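Local coordinates for cytoplasmic protein (Cryptococcus neoformans var. grubii serotype A, PDB 7LPO) that probably hydrolyses the beta-glucosidic bond of steryl glucosides, as a fungal sterylglucosidase of glycoside hydrolase family 5, at residues 218-223 and 388-393; 672-677 and 705-710; 750-755 and 764-769. One frame throughout, in Å; residues are numbered along the deposited sequence.

Contact 1 of 3, residues 218-223 and 388-393; sequences GKTYAP and STLPTN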
loop_
_atom_site.group_PDB
_atom_site.type_symbol
_atom_site.label_atom_id
_atom_site.label_comp_id
_atom_site.label_asym_id
_atom_site.label_seq_id
_atom_site.Cartn_x
_atom_site.Cartn_y
_atom_site.Cartn_z
ATOM N N GLY A 218 8.431 20.844 9.029
ATOM C CA GLY A 218 8.511 22.258 8.694
ATOM C C GLY A 218 8.953 23.134 9.852
ATOM O O GLY A 218 9.671 24.117 9.660
ATOM N N LYS A 219 8.539 22.792 11.074
ATOM C CA LYS A 219 8.894 23.629 12.220
ATOM C C LYS A 219 10.387 23.587 12.523
ATOM O O LYS A 219 10.912 24.513 13.151
ATOM C CB LYS A 219 8.100 23.203 13.460
ATOM C CG LYS A 219 6.630 23.583 13.412
ATOM C CD LYS A 219 5.886 23.132 14.666
ATOM C CE LYS A 219 5.450 21.678 14.559
ATOM N NZ LYS A 219 4.387 21.316 15.556
ATOM N N THR A 220 11.080 22.542 12.085
ATOM C CA THR A 220 12.511 22.398 12.317
ATOM C C THR A 220 13.340 22.991 11.186
ATOM O O THR A 220 14.334 23.678 11.445
ATOM C CB THR A 220 12.855 20.914 12.485
ATOM O OG1 THR A 220 12.158 20.393 13.622
ATOM C CG2 THR A 220 14.365 20.689 12.652
ATOM N N TYR A 221 12.938 22.757 9.935
ATOM C CA TYR A 221 13.756 23.103 8.784
ATOM C C TYR A 221 13.222 24.262 7.964
ATOM O O TYR A 221 13.990 24.835 7.185
ATOM C CB TYR A 221 13.921 21.880 7.871
ATOM C CG TYR A 221 14.592 20.730 8.583
ATOM C CD1 TYR A 221 15.912 20.824 8.994
ATOM C CD2 TYR A 221 13.897 19.565 8.877
ATOM C CE1 TYR A 221 16.524 19.781 9.676
ATOM C CE2 TYR A 221 14.490 18.533 9.547
ATOM C CZ TYR A 221 15.804 18.638 9.946
ATOM O OH TYR A 221 16.403 17.594 10.630
ATOM N N ALA A 222 11.948 24.626 8.112
ATOM C CA ALA A 222 11.374 25.789 7.428
ATOM C C ALA A 222 10.598 26.645 8.425
ATOM O O ALA A 222 9.395 26.869 8.268
ATOM C CB ALA A 222 10.474 25.352 6.272
ATOM N N PRO A 223 11.265 27.134 9.476
ATOM C CA PRO A 223 10.545 27.894 10.521
ATOM C C PRO A 223 9.874 29.169 10.025
ATOM O O PRO A 223 8.917 29.649 10.657
ATOM C CB PRO A 223 11.645 28.213 11.545
ATOM C CG PRO A 223 12.962 28.032 10.782
ATOM C CD PRO A 223 12.690 26.940 9.797
ATOM N N SER A 388 20.405 16.861 8.188
ATOM C CA SER A 388 20.823 15.678 8.934
ATOM C C SER A 388 20.814 15.879 10.444
ATOM O O SER A 388 20.922 14.895 11.188
ATOM C CB SER A 388 22.229 15.253 8.502
ATOM O OG SER A 388 23.183 16.234 8.875
ATOM N N THR A 389 20.696 17.117 10.908
ATOM C CA THR A 389 20.732 17.448 12.323
ATOM C C THR A 389 19.651 18.494 12.581
ATOM O O THR A 389 18.868 18.831 11.692
ATOM C CB THR A 389 22.124 17.964 12.729
ATOM O OG1 THR A 389 22.474 19.102 11.924
ATOM C CG2 THR A 389 23.195 16.878 12.544
ATOM N N LEU A 390 19.615 19.029 13.790
ATOM C CA LEU A 390 18.731 20.154 14.102
ATOM C C LEU A 390 19.462 21.469 13.844
ATOM O O LEU A 390 20.566 21.661 14.365
ATOM C CB LEU A 390 18.274 20.092 15.553
ATOM C CG LEU A 390 17.643 18.750 15.944
ATOM C CD1 LEU A 390 17.544 18.608 17.445
ATOM C CD2 LEU A 390 16.257 18.609 15.295
ATOM N N PRO A 391 18.902 22.383 13.043
ATOM C CA PRO A 391 19.673 23.586 12.675
ATOM C C PRO A 391 20.148 24.422 13.853
ATOM O O PRO A 391 21.193 25.073 13.738
ATOM C CB PRO A 391 18.696 24.372 11.789
ATOM C CG PRO A 391 17.858 23.306 11.137
ATOM C CD PRO A 391 17.671 22.255 12.236
ATOM N N THR A 392 19.434 24.431 14.977
ATOM C CA THR A 392 19.834 25.240 16.123
ATOM C C THR A 392 20.534 24.441 17.222
ATOM O O THR A 392 20.985 25.034 18.201
ATOM C CB THR A 392 18.618 25.961 16.714
ATOM O OG1 THR A 392 17.647 24.994 17.134
ATOM C CG2 THR A 392 17.999 26.911 15.681
ATOM N N ASN A 393 20.630 23.122 17.095
ATOM C CA ASN A 393 21.464 22.301 17.980
ATOM C C ASN A 393 22.141 21.262 17.095
ATOM O O ASN A 393 21.725 20.103 17.028
ATOM C CB ASN A 393 20.640 21.656 19.097
ATOM C CG ASN A 393 21.465 20.709 19.944
ATOM O OD1 ASN A 393 22.596 21.016 20.332
ATOM N ND2 ASN A 393 20.903 19.546 20.233
#

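Contact 2 of 3, residues 672-677 and 705-710; sequences ATVGIP and VYTEIY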
loop_
_atom_site.group_PDB
_atom_site.type_symbol
_atom_site.label_atom_id
_atom_site.label_comp_id
_atom_site.label_asym_id
_atom_site.label_seq_id
_atom_site.Cartn_x
_atom_site.Cartn_y
_atom_site.Cartn_z
ATOM N N ALA A 672 -9.708 -19.808 10.542
ATOM C CA ALA A 672 -9.798 -19.722 11.993
ATOM C C ALA A 672 -9.321 -21.036 12.578
ATOM O O ALA A 672 -9.675 -22.109 12.080
ATOM C CB ALA A 672 -11.222 -19.417 12.462
ATOM N N THR A 673 -8.517 -20.945 13.632
ATOM C CA THR A 673 -7.790 -22.099 14.130
ATOM C C THR A 673 -7.881 -22.192 15.641
ATOM O O THR A 673 -7.643 -21.209 16.350
ATOM C CB THR A 673 -6.316 -22.039 13.724
ATOM O OG1 THR A 673 -6.201 -22.184 12.309
ATOM C CG2 THR A 673 -5.547 -23.141 14.412
ATOM N N VAL A 674 -8.211 -23.388 16.126
ATOM C CA VAL A 674 -8.085 -23.717 17.540
ATOM C C VAL A 674 -6.611 -24.036 17.769
ATOM O O VAL A 674 -6.127 -25.101 17.380
ATOM C CB VAL A 674 -8.992 -24.880 17.942
ATOM C CG1 VAL A 674 -8.677 -25.312 19.360
ATOM C CG2 VAL A 674 -10.459 -24.479 17.787
ATOM N N GLY A 675 -5.894 -23.114 18.389
ATOM C CA GLY A 675 -4.456 -23.204 18.497
ATOM C C GLY A 675 -3.765 -22.116 17.701
ATOM O O GLY A 675 -4.364 -21.114 17.306
ATOM N N ILE A 676 -2.478 -22.330 17.459
ATOM C CA ILE A 676 -1.600 -21.348 16.830
ATOM C C ILE A 676 -1.153 -21.897 15.479
ATOM O O ILE A 676 -0.603 -23.009 15.421
ATOM C CB ILE A 676 -0.384 -21.034 17.716
ATOM C CG1 ILE A 676 -0.824 -20.427 19.046
ATOM C CG2 ILE A 676 0.575 -20.088 16.992
ATOM C CD1 ILE A 676 -1.603 -19.131 18.908
ATOM N N PRO A 677 -1.353 -21.170 14.379
ATOM C CA PRO A 677 -0.819 -21.640 13.094
ATOM C C PRO A 677 0.690 -21.793 13.184
ATOM O O PRO A 677 1.398 -20.875 13.598
ATOM C CB PRO A 677 -1.219 -20.536 12.102
ATOM C CG PRO A 677 -2.309 -19.755 12.777
ATOM C CD PRO A 677 -2.036 -19.867 14.259
ATOM N N VAL A 705 -16.642 -24.782 18.453
ATOM C CA VAL A 705 -15.364 -24.075 18.371
ATOM C C VAL A 705 -14.367 -25.038 17.742
ATOM O O VAL A 705 -13.829 -25.924 18.414
ATOM C CB VAL A 705 -14.878 -23.582 19.738
ATOM C CG1 VAL A 705 -13.588 -22.795 19.598
ATOM C CG2 VAL A 705 -15.965 -22.731 20.390
ATOM N N TYR A 706 -14.107 -24.854 16.451
ATOM C CA TYR A 706 -13.290 -25.759 15.666
ATOM C C TYR A 706 -12.492 -24.944 14.659
ATOM O O TYR A 706 -12.691 -23.737 14.494
ATOM C CB TYR A 706 -14.172 -26.789 14.950
ATOM C CG TYR A 706 -15.329 -26.109 14.287
ATOM C CD1 TYR A 706 -15.193 -25.559 13.026
ATOM C CD2 TYR A 706 -16.542 -25.954 14.946
ATOM C CE1 TYR A 706 -16.236 -24.897 12.420
ATOM C CE2 TYR A 706 -17.604 -25.282 14.345
ATOM C CZ TYR A 706 -17.440 -24.763 13.081
ATOM O OH TYR A 706 -18.466 -24.094 12.458
ATOM N N THR A 707 -11.591 -25.626 13.967
ATOM C CA THR A 707 -10.780 -25.017 12.930
ATOM C C THR A 707 -11.517 -25.043 11.596
ATOM O O THR A 707 -12.143 -26.045 11.234
ATOM C CB THR A 707 -9.448 -25.756 12.825
ATOM O OG1 THR A 707 -8.747 -25.635 14.071
ATOM C CG2 THR A 707 -8.596 -25.210 11.701
ATOM N N GLU A 708 -11.451 -23.921 10.879
ATOM C CA GLU A 708 -12.087 -23.757 9.581
ATOM C C GLU A 708 -11.020 -23.415 8.555
ATOM O O GLU A 708 -10.210 -22.509 8.772
ATOM C CB GLU A 708 -13.149 -22.656 9.588
ATOM C CG GLU A 708 -14.312 -22.918 10.513
ATOM C CD GLU A 708 -15.352 -21.801 10.481
ATOM O OE1 GLU A 708 -16.037 -21.655 9.442
ATOM O OE2 GLU A 708 -15.482 -21.077 11.495
ATOM N N ILE A 709 -11.037 -24.132 7.441
ATOM C CA ILE A 709 -10.062 -23.990 6.373
ATOM C C ILE A 709 -10.822 -23.747 5.077
ATOM O O ILE A 709 -11.826 -24.414 4.804
ATOM C CB ILE A 709 -9.164 -25.245 6.262
ATOM C CG1 ILE A 709 -8.142 -25.251 7.400
ATOM C CG2 ILE A 709 -8.495 -25.297 4.909
ATOM C CD1 ILE A 709 -7.574 -26.640 7.715
ATOM N N TYR A 710 -10.349 -22.789 4.287
ATOM C CA TYR A 710 -10.886 -22.534 2.957
ATOM C C TYR A 710 -10.192 -23.444 1.949
ATOM O O TYR A 710 -8.960 -23.471 1.881
ATOM C CB TYR A 710 -10.684 -21.064 2.577
ATOM C CG TYR A 710 -10.940 -20.742 1.119
ATOM C CD1 TYR A 710 -12.233 -20.675 0.616
ATOM C CD2 TYR A 710 -9.889 -20.482 0.253
ATOM C CE1 TYR A 710 -12.465 -20.373 -0.717
ATOM C CE2 TYR A 710 -10.108 -20.193 -1.068
ATOM C CZ TYR A 710 -11.399 -20.132 -1.554
ATOM O OH TYR A 710 -11.624 -19.821 -2.873
#

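Contact 3 of 3, residues 750-755 and 764-769; sequences LRWWYP and YTIEVQ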
loop_
_atom_site.group_PDB
_atom_site.type_symbol
_atom_site.label_atom_id
_atom_site.label_comp_id
_atom_site.label_asym_id
_atom_site.label_seq_id
_atom_site.Cartn_x
_atom_site.Cartn_y
_atom_site.Cartn_z
ATOM N N LEU A 750 -13.709 -26.450 4.869
ATOM C CA LEU A 750 -13.356 -27.644 5.621
ATOM C C LEU A 750 -13.423 -27.318 7.107
ATOM O O LEU A 750 -12.872 -26.304 7.548
ATOM C CB LEU A 750 -11.956 -28.123 5.245
ATOM C CG LEU A 750 -11.335 -29.174 6.160
ATOM C CD1 LEU A 750 -12.206 -30.400 6.217
ATOM C CD2 LEU A 750 -9.957 -29.518 5.657
ATOM N N ARG A 751 -14.104 -28.167 7.872
ATOM C CA ARG A 751 -14.263 -27.984 9.309
ATOM C C ARG A 751 -13.559 -29.127 10.015
ATOM O O ARG A 751 -13.749 -30.288 9.650
ATOM C CB ARG A 751 -15.740 -27.935 9.703
ATOM C CG ARG A 751 -16.466 -26.740 9.114
ATOM C CD ARG A 751 -17.838 -26.530 9.740
ATOM N NE ARG A 751 -18.433 -25.275 9.277
ATOM C CZ ARG A 751 -19.211 -25.169 8.201
ATOM N NH1 ARG A 751 -19.502 -26.244 7.478
ATOM N NH2 ARG A 751 -19.704 -23.989 7.847
ATOM N N TRP A 752 -12.756 -28.799 11.024
ATOM C CA TRP A 752 -11.817 -29.738 11.629
ATOM C C TRP A 752 -11.935 -29.664 13.147
ATOM O O TRP A 752 -11.463 -28.704 13.770
ATOM C CB TRP A 752 -10.401 -29.427 11.156
ATOM C CG TRP A 752 -9.360 -30.396 11.605
ATOM C CD1 TRP A 752 -9.557 -31.667 12.063
ATOM C CD2 TRP A 752 -7.946 -30.175 11.634
ATOM N NE1 TRP A 752 -8.353 -32.248 12.377
ATOM C CE2 TRP A 752 -7.349 -31.349 12.126
ATOM C CE3 TRP A 752 -7.128 -29.096 11.296
ATOM C CZ2 TRP A 752 -5.978 -31.475 12.278
ATOM C CZ3 TRP A 752 -5.770 -29.224 11.451
ATOM C CH2 TRP A 752 -5.206 -30.403 11.932
ATOM N N TRP A 753 -12.585 -30.667 13.732
ATOM C CA TRP A 753 -12.704 -30.793 15.177
ATOM C C TRP A 753 -11.596 -31.696 15.697
ATOM O O TRP A 753 -11.278 -32.718 15.079
ATOM C CB TRP A 753 -14.048 -31.399 15.588
ATOM C CG TRP A 753 -15.275 -30.619 15.231
ATOM C CD1 TRP A 753 -15.998 -29.813 16.054
ATOM C CD2 TRP A 753 -15.947 -30.610 13.971
ATOM N NE1 TRP A 753 -17.076 -29.292 15.386
ATOM C CE2 TRP A 753 -17.064 -29.762 14.100
ATOM C CE3 TRP A 753 -15.711 -31.235 12.744
ATOM C CZ2 TRP A 753 -17.936 -29.520 13.049
ATOM C CZ3 TRP A 753 -16.582 -30.994 11.704
ATOM C CH2 TRP A 753 -17.677 -30.151 11.861
ATOM N N TYR A 754 -11.020 -31.334 16.841
ATOM C CA TYR A 754 -10.049 -32.216 17.474
ATOM C C TYR A 754 -9.995 -31.910 18.959
ATOM O O TYR A 754 -10.310 -30.788 19.369
ATOM C CB TYR A 754 -8.648 -32.078 16.848
ATOM C CG TYR A 754 -8.194 -30.670 16.517
ATOM C CD1 TYR A 754 -7.871 -29.765 17.518
ATOM C CD2 TYR A 754 -8.057 -30.262 15.198
ATOM C CE1 TYR A 754 -7.452 -28.475 17.207
ATOM C CE2 TYR A 754 -7.638 -28.988 14.879
ATOM C CZ TYR A 754 -7.332 -28.101 15.885
ATOM O OH TYR A 754 -6.912 -26.836 15.552
ATOM N N PRO A 755 -9.627 -32.886 19.788
ATOM C CA PRO A 755 -9.403 -32.602 21.209
ATOM C C PRO A 755 -8.018 -32.029 21.449
ATOM O O PRO A 755 -7.035 -32.440 20.826
ATOM C CB PRO A 755 -9.546 -33.979 21.868
ATOM C CG PRO A 755 -9.077 -34.934 20.803
ATOM C CD PRO A 755 -9.514 -34.327 19.483
ATOM N N TYR A 764 -0.635 -30.819 15.631
ATOM C CA TYR A 764 -1.497 -31.593 14.756
ATOM C C TYR A 764 -1.267 -31.166 13.307
ATOM O O TYR A 764 -0.809 -30.056 13.029
ATOM C CB TYR A 764 -2.963 -31.383 15.124
ATOM C CG TYR A 764 -3.346 -31.722 16.544
ATOM C CD1 TYR A 764 -2.447 -32.304 17.421
ATOM C CD2 TYR A 764 -4.632 -31.474 16.998
ATOM C CE1 TYR A 764 -2.819 -32.622 18.715
ATOM C CE2 TYR A 764 -5.008 -31.778 18.275
ATOM C CZ TYR A 764 -4.103 -32.349 19.134
ATOM O OH TYR A 764 -4.506 -32.649 20.413
ATOM N N THR A 765 -1.588 -32.063 12.377
ATOM C CA THR A 765 -1.408 -31.776 10.961
ATOM C C THR A 765 -2.622 -32.247 10.176
ATOM O O THR A 765 -3.301 -33.208 10.549
ATOM C CB THR A 765 -0.149 -32.449 10.377
ATOM O OG1 THR A 765 -0.289 -33.881 10.427
ATOM C CG2 THR A 765 1.093 -32.021 11.141
ATOM N N ILE A 766 -2.871 -31.567 9.062
ATOM C CA ILE A 766 -3.920 -31.941 8.123
ATOM C C ILE A 766 -3.357 -31.759 6.724
ATOM O O ILE A 766 -2.720 -30.739 6.436
ATOM C CB ILE A 766 -5.205 -31.107 8.322
ATOM C CG1 ILE A 766 -6.337 -31.694 7.479
ATOM C CG2 ILE A 766 -4.983 -29.643 7.979
ATOM C CD1 ILE A 766 -7.722 -31.296 7.956
ATOM N N GLU A 767 -3.576 -32.751 5.863
ATOM C CA GLU A 767 -3.097 -32.725 4.490
ATOM C C GLU A 767 -4.265 -32.935 3.537
ATOM O O GLU A 767 -5.148 -33.760 3.792
ATOM C CB GLU A 767 -2.026 -33.786 4.266
ATOM C CG GLU A 767 -0.874 -33.684 5.246
ATOM C CD GLU A 767 -0.066 -34.961 5.340
ATOM O OE1 GLU A 767 0.752 -35.203 4.427
ATOM O OE2 GLU A 767 -0.248 -35.717 6.327
ATOM N N VAL A 768 -4.258 -32.182 2.442
ATOM C CA VAL A 768 -5.350 -32.168 1.480
ATOM C C VAL A 768 -4.759 -32.217 0.080
ATOM O O VAL A 768 -3.716 -31.609 -0.186
ATOM C CB VAL A 768 -6.228 -30.911 1.648
ATOM C CG1 VAL A 768 -7.342 -30.876 0.589
ATOM C CG2 VAL A 768 -6.802 -30.839 3.051
ATOM N N GLN A 769 -5.419 -32.948 -0.816
ATOM C CA GLN A 769 -5.094 -32.862 -2.231
ATOM C C GLN A 769 -6.314 -33.255 -3.040
ATOM O O GLN A 769 -7.178 -34.000 -2.568
ATOM C CB GLN A 769 -3.905 -33.748 -2.617
ATOM C CG GLN A 769 -4.114 -35.232 -2.422
ATOM C CD GLN A 769 -2.827 -36.017 -2.631
ATOM O OE1 GLN A 769 -2.156 -35.875 -3.655
ATOM N NE2 GLN A 769 -2.469 -36.833 -1.652
#

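Contact 1 of 3, residues 218-223 and 388-393
Y221 and T220, at the end of helix 206-221, meet the loop 388-393 through one hydrogen bond and a small apolar patch around P391. The hydroxyl of Y221 donates to the backbone carbonyl of T389, OH to O 3.0 Å. It approaches from above the carbonyl plane, 47° out of it, while T389 O lies near the plane of the Tyr ring at its edge, 3.2 Å from Y221 CE1. P391 packs obliquely against the same ring, with Y221 CE1 3.7 Å from P391 CD, the two side chains crossing at about a right angle. T220 CG2 lies against both: anti to the backbone N, this methyl of T220 sits over the centre of the Y221 ring and 3.7 Å from P391 CD. L390 joins from the side, its CD2 3.9 Å from T220 CG2. P391 CG also rests on the carbonyl of T220, 3.6 Å from its O.

F404 of helix 400-419 touches both T220 and Y221, and F387 meets the Tyr ring. The carbonyl of Y221 is bound by the hydroxyl of Y386, so the chain just ahead of the loop also holds the helix end. The side chain of T389 starts away from the helix, and what Y221 binds is main chain: the bond helps tether the T389 carbonyl to the helix end, and the rest of the contact is apolar packing.

Contact 2 of 3, residues 672-677 and 705-710
The side chain of T707 lies alongside that of T673, both pointing the same way, with T707 CG2 3.9 Å from T673 OG1. In T707 the hydroxyl is anti to the carbonyl carbon (chi1 -62°), which brings OG1 to the backbone of the opposite segment, where it accepts the N-H of V674 over 3.1 Å in a nearly straight bond (165°). A side-chain oxygen thus takes the place of a backbone acceptor just where the regular pairing ends. The same OG1 is also hydrogen-bonded to the hydroxyl of Y754, and T673 OG1 has its partner in Y691 OH.

One step away, A672 and E708 form an antiparallel hydrogen-bonded pair: E708 N to A672 O measures 2.8 Å and A672 N to E708 O a longer 3.3 Å. The alpha carbon of T707 adds a CA-H...O contact to A672 O at 3.2 Å. The segments separate only past T673 and T707; there V674 packs across, its CG2 4.0 Å from V705 CG1. E708 shares its face of the sheet with A672 and carries its carboxylate to a salt bridge with R34.

Strand 669-673 links strand 707-710, of the C-terminal domain, to strand 35-43, antiparallel to both. The chain turns a corner at A672, and past V674 and G675 it enters strand 676-682, an outer strand of a separate four-stranded antiparallel sheet.

Contact 3 of 3, residues 750-755 and 764-769
The hydroxyl of Y764 donates to the carbonyl of P755, with OH 2.6 Å from O and lying in the carbonyl plane. This bond ties strand 764-769 to the chain just past strand 750-753 and holds the Tyr ring by its far end. One edge of that ring is turned onto the face of Y754 in a T-shaped stack, with planes at 89° and ring centroids 5.1 Å apart; Y764 CD2 stands over the face, offset toward the rim. H740 stacks on the Y764 ring.

W752 occupies the centre of the contact. Its CG is anti to the backbone N (chi1 -175°), and the indole extending from it is sandwiched between Y754 on one face and I766 on the other. I766 makes a CH-pi contact, its CB 3.8 Å from the centroid of the six-membered ring, while its CG2 comes to 3.6 Å from W752 CZ3. The far corner of the indole, CH2, touches Y764 CB at 4.0 Å. The buried indole N-H is satisfied by the carbonyl of H740. Farther along, L750 and I766 meet tip to tip, CD2 to CD1 3.7 Å, and V768 CG2 lies 4.3 Å from L750 CD2.

The two strands belong to different sheets. Their axes pass 10.5 Å apart, their N-to-C directions 153° apart, so they run roughly antiparallel, and inward-pointing Leu, Trp, Tyr, Ile and Val residues fill the interface. Such face-to-face packing of two sheets is characteristic of a beta-sandwich core, here that of the C-terminal domain.

Overall arrangement
Contacts 2 and 3 belong together: their centres are 9 Å apart, and both lie in the C-terminal domain of this family 5 glycoside hydrolase. Strands 707-710 and 749-753 are neighbours in one sheet, and the hydroxyl of Y754 spans the two contacts, 2.6 Å from V674 O and also 2.6 Å from T707 OG1. In contact 2, segment 672-677 passes from strand 669-673, paired with 707-710, into strand 676-682 of the second sheet; contact 3 lies in the core between the two sheets. Contact 1 stands apart, on the opposite side of the chain's centre, about 52 Å from contact 2 and 58 Å from contact 3 between centres; its segments are 165 residues apart in sequence.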